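Local coordinates for protein fucose-binding lectin (Kordia periserrulae, PDB 6HTN) that probably binds carbohydrates as a beta-propeller lectin, holding methyl alpha-L-fucopyranoside in pockets between its blades, at residues 15-29 against 37-50. Sequence-based numbering, arbitrary orientation.
With MFU (methyl alpha-L-fucopyranoside), chain G; MFU (methyl alpha-L-fucopyranoside), chain O; EDO (1,2-ethanediol), chain L.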
loop_
_atom_site.group_PDB
_atom_site.type_symbol
_atom_site.label_atom_id
_atom_site.label_comp_id
_atom_site.label_asym_id
_atom_site.label_seq_id
_atom_site.Cartn_x
_atom_site.Cartn_y
_atom_site.Cartn_z
ATOM N N LEU A 15 -27.074 -1.776 -2.588
ATOM C CA LEU A 15 -25.580 -1.828 -2.569
ATOM C C LEU A 15 -25.093 -0.850 -1.536
ATOM O O LEU A 15 -25.630 0.286 -1.419
ATOM C CB LEU A 15 -25.032 -1.449 -3.952
ATOM C CG LEU A 15 -25.526 -2.231 -5.159
ATOM C CD1 LEU A 15 -24.953 -1.635 -6.461
ATOM C CD2 LEU A 15 -25.139 -3.698 -5.072
ATOM N N ARG A 16 -24.047 -1.224 -0.814
ATOM C CA ARG A 16 -23.370 -0.317 0.129
ATOM C C ARG A 16 -21.870 -0.415 -0.160
ATOM O O ARG A 16 -21.316 -1.539 -0.011
ATOM C CB ARG A 16 -23.694 -0.551 1.583
ATOM C CG ARG A 16 -25.174 -0.403 1.917
ATOM C CD ARG A 16 -25.579 1.084 1.870
ATOM N NE ARG A 16 -27.007 1.243 2.269
ATOM C CZ ARG A 16 -28.052 1.163 1.467
ATOM N NH1 ARG A 16 -27.956 0.848 0.215
ATOM N NH2 ARG A 16 -29.246 1.381 1.974
ATOM N N ILE A 17 -21.245 0.680 -0.547
ATOM C CA ILE A 17 -19.822 0.711 -0.983
ATOM C C ILE A 17 -19.070 1.614 -0.022
ATOM O O ILE A 17 -19.420 2.821 0.086
ATOM C CB ILE A 17 -19.703 1.147 -2.441
ATOM C CG1 ILE A 17 -20.641 0.417 -3.389
ATOM C CG2 ILE A 17 -18.253 1.099 -2.890
ATOM C CD1 ILE A 17 -20.466 -1.122 -3.389
ATOM N N TYR A 18 -18.029 1.124 0.620
ATOM C CA TYR A 18 -17.268 1.818 1.662
ATOM C C TYR A 18 -15.856 2.117 1.170
ATOM O O TYR A 18 -15.182 1.212 0.630
ATOM C CB TYR A 18 -17.225 0.982 2.948
ATOM C CG TYR A 18 -18.608 0.694 3.498
ATOM C CD1 TYR A 18 -19.268 1.631 4.300
ATOM C CD2 TYR A 18 -19.291 -0.438 3.116
ATOM C CE1 TYR A 18 -20.574 1.399 4.722
ATOM C CE2 TYR A 18 -20.575 -0.680 3.537
ATOM C CZ TYR A 18 -21.224 0.242 4.339
ATOM O OH TYR A 18 -22.563 0.040 4.662
ATOM N N SER A 19 -15.413 3.336 1.393
ATOM C CA SER A 19 -14.057 3.757 0.975
ATOM C C SER A 19 -13.521 4.848 1.885
ATOM O O SER A 19 -14.271 5.490 2.605
ATOM C CB SER A 19 -14.027 4.150 -0.455
ATOM O OG SER A 19 -14.852 5.327 -0.695
ATOM N N LEU A 20 -12.203 5.023 1.894
ATOM C CA LEU A 20 -11.503 6.016 2.738
ATOM C C LEU A 20 -11.275 7.233 1.871
ATOM O O LEU A 20 -10.583 7.148 0.823
ATOM C CB LEU A 20 -10.186 5.441 3.252
ATOM C CG LEU A 20 -9.367 6.419 4.078
ATOM C CD1 LEU A 20 -10.100 6.839 5.329
ATOM C CD2 LEU A 20 -8.037 5.783 4.402
ATOM N N GLN A 21 -11.822 8.383 2.253
ATOM C CA GLN A 21 -11.670 9.608 1.424
ATOM C C GLN A 21 -10.252 10.194 1.534
ATOM O O GLN A 21 -9.775 10.453 2.607
ATOM C CB GLN A 21 -12.708 10.644 1.831
ATOM C CG GLN A 21 -14.127 10.157 1.600
ATOM C CD GLN A 21 -15.158 11.068 2.234
ATOM O OE1 GLN A 21 -15.542 12.081 1.594
ATOM N NE2 GLN A 21 -15.564 10.804 3.461
ATOM N N GLN A 22 -9.690 10.431 0.392
ATOM C CA GLN A 22 -8.322 10.994 0.255
ATOM C C GLN A 22 -8.263 12.390 0.867
ATOM O O GLN A 22 -7.238 12.729 1.468
ATOM C CB GLN A 22 -7.900 10.998 -1.207
ATOM C CG GLN A 22 -7.666 9.607 -1.781
ATOM C CD GLN A 22 -7.487 9.525 -3.283
ATOM O OE1 GLN A 22 -7.524 10.547 -3.968
ATOM N NE2 GLN A 22 -7.208 8.318 -3.753
ATOM N N SER A 23 -9.342 13.155 0.763
ATOM C CA SER A 23 -9.295 14.603 1.095
ATOM C C SER A 23 -9.481 14.797 2.603
ATOM O O SER A 23 -9.158 15.921 3.097
ATOM C CB SER A 23 -10.310 15.391 0.296
ATOM O OG SER A 23 -11.598 15.046 0.730
ATOM N N ASN A 24 -10.085 13.839 3.354
ATOM C CA ASN A 24 -10.321 14.107 4.786
ATOM C C ASN A 24 -10.079 12.930 5.706
ATOM O O ASN A 24 -10.227 13.077 6.895
ATOM C CB ASN A 24 -11.726 14.672 5.005
ATOM C CG ASN A 24 -12.833 13.686 4.672
ATOM O OD1 ASN A 24 -12.572 12.509 4.484
ATOM N ND2 ASN A 24 -14.046 14.184 4.410
ATOM N N GLY A 25 -9.591 11.801 5.207
ATOM C CA GLY A 25 -9.255 10.643 6.043
ATOM C C GLY A 25 -10.456 10.036 6.760
ATOM O O GLY A 25 -10.234 9.332 7.730
ATOM N N LYS A 26 -11.638 10.290 6.246
ATOM C CA LYS A 26 -12.892 9.727 6.781
ATOM C C LYS A 26 -13.496 8.711 5.837
ATOM O O LYS A 26 -13.434 8.846 4.616
ATOM C CB LYS A 26 -13.909 10.827 7.085
ATOM C CG LYS A 26 -13.316 11.786 8.105
ATOM C CD LYS A 26 -13.776 11.710 9.462
ATOM C CE LYS A 26 -13.321 12.891 10.313
ATOM N NZ LYS A 26 -13.111 12.462 11.729
ATOM N N LEU A 27 -14.144 7.709 6.424
ATOM C CA LEU A 27 -14.865 6.709 5.616
ATOM C C LEU A 27 -16.102 7.336 4.975
ATOM O O LEU A 27 -16.807 8.159 5.629
ATOM C CB LEU A 27 -15.209 5.478 6.467
ATOM C CG LEU A 27 -14.023 4.671 6.973
ATOM C CD1 LEU A 27 -14.465 3.637 8.001
ATOM C CD2 LEU A 27 -13.260 4.026 5.850
ATOM N N LEU A 28 -16.299 6.957 3.745
ATOM C CA LEU A 28 -17.473 7.306 2.899
ATOM C C LEU A 28 -18.304 6.050 2.730
ATOM O O LEU A 28 -17.740 4.938 2.456
ATOM C CB LEU A 28 -16.957 7.776 1.539
ATOM C CG LEU A 28 -17.984 7.983 0.444
ATOM C CD1 LEU A 28 -18.960 9.085 0.826
ATOM C CD2 LEU A 28 -17.315 8.313 -0.885
ATOM N N GLU A 29 -19.621 6.179 2.812
ATOM C CA GLU A 29 -20.576 5.110 2.462
ATOM C C GLU A 29 -21.411 5.576 1.288
ATOM O O GLU A 29 -22.049 6.672 1.423
ATOM C CB GLU A 29 -21.477 4.784 3.636
ATOM C CG GLU A 29 -22.532 3.746 3.318
ATOM C CD GLU A 29 -23.527 3.528 4.430
ATOM O OE1 GLU A 29 -23.943 4.529 5.083
ATOM O OE2 GLU A 29 -23.893 2.322 4.693
ATOM N N TRP A 37 -27.148 6.717 -6.793
ATOM C CA TRP A 37 -26.194 6.665 -5.681
ATOM C C TRP A 37 -26.350 7.855 -4.764
ATOM O O TRP A 37 -26.493 9.031 -5.281
ATOM C CB TRP A 37 -24.780 6.602 -6.241
ATOM C CG TRP A 37 -24.493 5.309 -6.912
ATOM C CD1 TRP A 37 -24.510 5.019 -8.234
ATOM C CD2 TRP A 37 -24.097 4.089 -6.235
ATOM N NE1 TRP A 37 -24.183 3.686 -8.444
ATOM C CE2 TRP A 37 -23.957 3.121 -7.235
ATOM C CE3 TRP A 37 -23.895 3.763 -4.907
ATOM C CZ2 TRP A 37 -23.537 1.809 -6.925
ATOM C CZ3 TRP A 37 -23.487 2.472 -4.579
ATOM C CH2 TRP A 37 -23.344 1.539 -5.591
ATOM N N TYR A 38 -26.286 7.640 -3.476
ATOM C CA TYR A 38 -26.337 8.723 -2.487
ATOM C C TYR A 38 -25.408 8.457 -1.326
ATOM O O TYR A 38 -24.930 7.287 -1.133
ATOM C CB TYR A 38 -27.797 8.931 -2.077
ATOM C CG TYR A 38 -28.403 7.849 -1.219
ATOM C CD1 TYR A 38 -28.291 7.854 0.154
ATOM C CD2 TYR A 38 -29.100 6.817 -1.819
ATOM C CE1 TYR A 38 -28.835 6.842 0.939
ATOM C CE2 TYR A 38 -29.689 5.804 -1.046
ATOM C CZ TYR A 38 -29.548 5.819 0.334
ATOM O OH TYR A 38 -30.048 4.837 1.134
ATOM N N ASP A 39 -25.125 9.452 -0.543
ATOM C CA ASP A 39 -24.253 9.318 0.629
ATOM C C ASP A 39 -25.033 8.698 1.772
ATOM O O ASP A 39 -26.065 9.239 2.239
ATOM C CB ASP A 39 -23.640 10.629 1.108
ATOM C CG ASP A 39 -22.604 11.254 0.196
ATOM O OD1 ASP A 39 -22.149 10.608 -0.774
ATOM O OD2 ASP A 39 -22.393 12.507 0.406
ATOM N N GLY A 40 -24.521 7.611 2.347
ATOM C CA GLY A 40 -25.109 6.989 3.517
ATOM C C GLY A 40 -24.749 7.667 4.808
ATOM O O GLY A 40 -23.777 8.475 4.862
ATOM N N ALA A 41 -25.426 7.328 5.881
ATOM C CA ALA A 41 -25.287 7.931 7.200
ATOM C C ALA A 41 -23.872 7.765 7.780
ATOM O O ALA A 41 -23.469 8.538 8.623
ATOM C CB ALA A 41 -26.341 7.403 8.125
ATOM N N LEU A 42 -23.160 6.688 7.391
ATOM C CA LEU A 42 -21.807 6.473 7.955
ATOM C C LEU A 42 -20.862 7.613 7.527
ATOM O O LEU A 42 -19.923 7.899 8.247
ATOM C CB LEU A 42 -21.297 5.096 7.511
ATOM C CG LEU A 42 -19.841 4.782 7.859
ATOM C CD1 LEU A 42 -19.686 3.267 8.139
ATOM C CD2 LEU A 42 -18.924 5.216 6.707
ATOM N N THR A 43 -21.140 8.200 6.368
ATOM C CA THR A 43 -20.223 9.156 5.694
ATOM C C THR A 43 -19.761 10.249 6.645
ATOM O O THR A 43 -20.608 10.912 7.297
ATOM C CB THR A 43 -20.896 9.757 4.484
ATOM O OG1 THR A 43 -21.187 8.710 3.576
ATOM C CG2 THR A 43 -20.063 10.814 3.785
ATOM N N ASN A 44 -18.434 10.467 6.692
ATOM C CA ASN A 44 -17.759 11.584 7.400
ATOM C C ASN A 44 -17.819 11.411 8.913
ATOM O O ASN A 44 -17.369 12.343 9.595
ATOM C CB ASN A 44 -18.283 12.942 6.907
ATOM C CG ASN A 44 -17.742 13.234 5.530
ATOM O OD1 ASN A 44 -16.694 12.712 5.111
ATOM N ND2 ASN A 44 -18.416 14.109 4.783
ATOM N N GLN A 45 -18.310 10.306 9.460
ATOM C CA GLN A 45 -18.349 10.150 10.913
ATOM C C GLN A 45 -17.041 9.624 11.486
ATOM O O GLN A 45 -16.737 9.921 12.651
ATOM C CB GLN A 45 -19.461 9.230 11.388
ATOM C CG GLN A 45 -20.866 9.743 11.168
ATOM C CD GLN A 45 -21.834 8.917 12.013
ATOM O OE1 GLN A 45 -21.666 8.771 13.226
ATOM N NE2 GLN A 45 -22.784 8.263 11.350
ATOM N N PHE A 46 -16.297 8.812 10.733
ATOM C CA PHE A 46 -15.211 8.007 11.329
ATOM C C PHE A 46 -13.894 8.123 10.529
ATOM O O PHE A 46 -13.909 7.977 9.310
ATOM C CB PHE A 46 -15.612 6.538 11.404
ATOM C CG PHE A 46 -16.952 6.312 12.070
ATOM C CD1 PHE A 46 -17.106 6.430 13.421
ATOM C CD2 PHE A 46 -18.043 6.003 11.278
ATOM C CE1 PHE A 46 -18.352 6.224 14.000
ATOM C CE2 PHE A 46 -19.273 5.702 11.859
ATOM C CZ PHE A 46 -19.422 5.861 13.215
ATOM N N SER A 47 -12.812 8.409 11.230
ATOM C CA SER A 47 -11.451 8.474 10.668
ATOM C C SER A 47 -10.884 7.055 10.558
ATOM O O SER A 47 -11.103 6.221 11.466
ATOM C CB SER A 47 -10.560 9.349 11.494
ATOM O OG SER A 47 -10.937 10.714 11.276
ATOM N N ALA A 48 -10.102 6.803 9.502
ATOM C CA ALA A 48 -9.398 5.506 9.385
ATOM C C ALA A 48 -8.133 5.728 8.568
ATOM O O ALA A 48 -7.937 6.850 8.014
ATOM C CB ALA A 48 -10.308 4.491 8.750
ATOM N N ILE A 49 -7.301 4.714 8.473
ATOM C CA ILE A 49 -6.032 4.788 7.698
ATOM C C ILE A 49 -5.952 3.637 6.693
ATOM O O ILE A 49 -4.902 3.454 6.048
ATOM C CB ILE A 49 -4.808 4.799 8.617
ATOM C CG1 ILE A 49 -4.618 3.482 9.395
ATOM C CG2 ILE A 49 -4.870 6.010 9.539
ATOM C CD1 ILE A 49 -3.369 3.454 10.228
ATOM N N SER A 50 -7.029 2.885 6.540
ATOM C CA SER A 50 -7.149 1.862 5.487
ATOM C C SER A 50 -8.519 1.986 4.835
ATOM O O SER A 50 -9.373 2.682 5.362
ATOM C CB SER A 50 -6.928 0.477 6.052
ATOM O OG SER A 50 -8.091 0.081 6.792
HETATM C C1 MFU G . -29.266 3.947 4.664
HETATM C C2 MFU G . -27.861 4.407 5.058
HETATM C C3 MFU G . -27.327 3.838 6.330
HETATM C C4 MFU G . -27.303 2.324 6.199
HETATM C C5 MFU G . -28.766 1.989 5.860
HETATM C C6 MFU G . -28.890 0.455 5.598
HETATM O O1 MFU G . -29.986 4.380 5.765
HETATM O O2 MFU G . -27.908 5.861 5.305
HETATM O O3 MFU G . -25.985 4.261 6.664
HETATM O O4 MFU G . -26.523 1.899 5.056
HETATM O O5 MFU G . -29.173 2.493 4.582
HETATM C CM MFU G . -31.395 4.078 5.577
HETATM C C1 MFU O . -26.288 -0.370 -12.852
HETATM C C2 MFU O . -25.094 0.475 -12.407
HETATM C C3 MFU O . -25.351 1.031 -11.063
HETATM C C4 MFU O . -25.654 0.026 -9.996
HETATM C C5 MFU O . -26.928 -0.726 -10.495
HETATM C C6 MFU O . -27.269 -1.812 -9.520
HETATM O O1 MFU O . -27.350 0.561 -12.963
HETATM O O2 MFU O . -24.966 1.524 -13.391
HETATM O O3 MFU O . -24.213 1.878 -10.676
HETATM O O4 MFU O . -24.585 -0.911 -9.899
HETATM O O5 MFU O . -26.632 -1.254 -11.770
HETATM C CM MFU O . -28.624 -0.128 -13.265
HETATM C C1 EDO L . -17.350 17.271 6.736
HETATM O O1 EDO L . -18.397 17.030 7.710
HETATM C C2 EDO L . -16.211 16.297 6.671
HETATM O O2 EDO L . -15.053 16.737 5.808
HETATM O O HOH W 1 -17.098 14.195 2.019
HETATM O O HOH W 2 -9.361 12.015 9.357
HETATM O O HOH W 3 -17.167 7.614 8.379
#
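OE1 of E29 takes two donors: the O3 hydroxyl of the fucoside at 2.6 Å and, on the anti side and tilted out of the carboxylate plane, the backbone N-H of L42 at 3.3 Å. OE2 of E29 takes the fucoside O4-H and, also anti and tilted from the plane, the hydroxyl of Y18 at 2.6 Å, so both oxygens are doubly gripped and the group's rotation is fixed. CG stands opposite the backbone N (chi1 177°) and the chain runs on extended, carrying the carboxylate past the CA of G40. R16, bent at chi2, sends NH2 to the ring oxygen O5 of the fucoside at 2.8 Å and NE to its O4; D33 pairs with the same guanidinium. The N-H of A41 donates to O2, and W87 NE1 adds a further bond to the sugar. The pocket lies between adjacent blades of the propeller, each a four-stranded antiparallel sheet. After strand 37-39 comes a type I turn, G40 to T43, whose T43 hydroxyl accepts the N-H of E29 at 3.1 Å. Farther along, OD1 of N44 takes NE2 of Q21 at 2.8 Å, the two side chains crossing at about a right angle with their amide planes 17° apart, while L27 packs its CB on CD2 of L42 and its CG on the methyl of A48. At the opposite end from N44, W37 lays CH2 against CG1 of I17 and CD1 of L15, and its NE1 donates at 2.9 Å to O3 of a second fucoside, also held by R117, E129 and A141 of a neighbouring subunit.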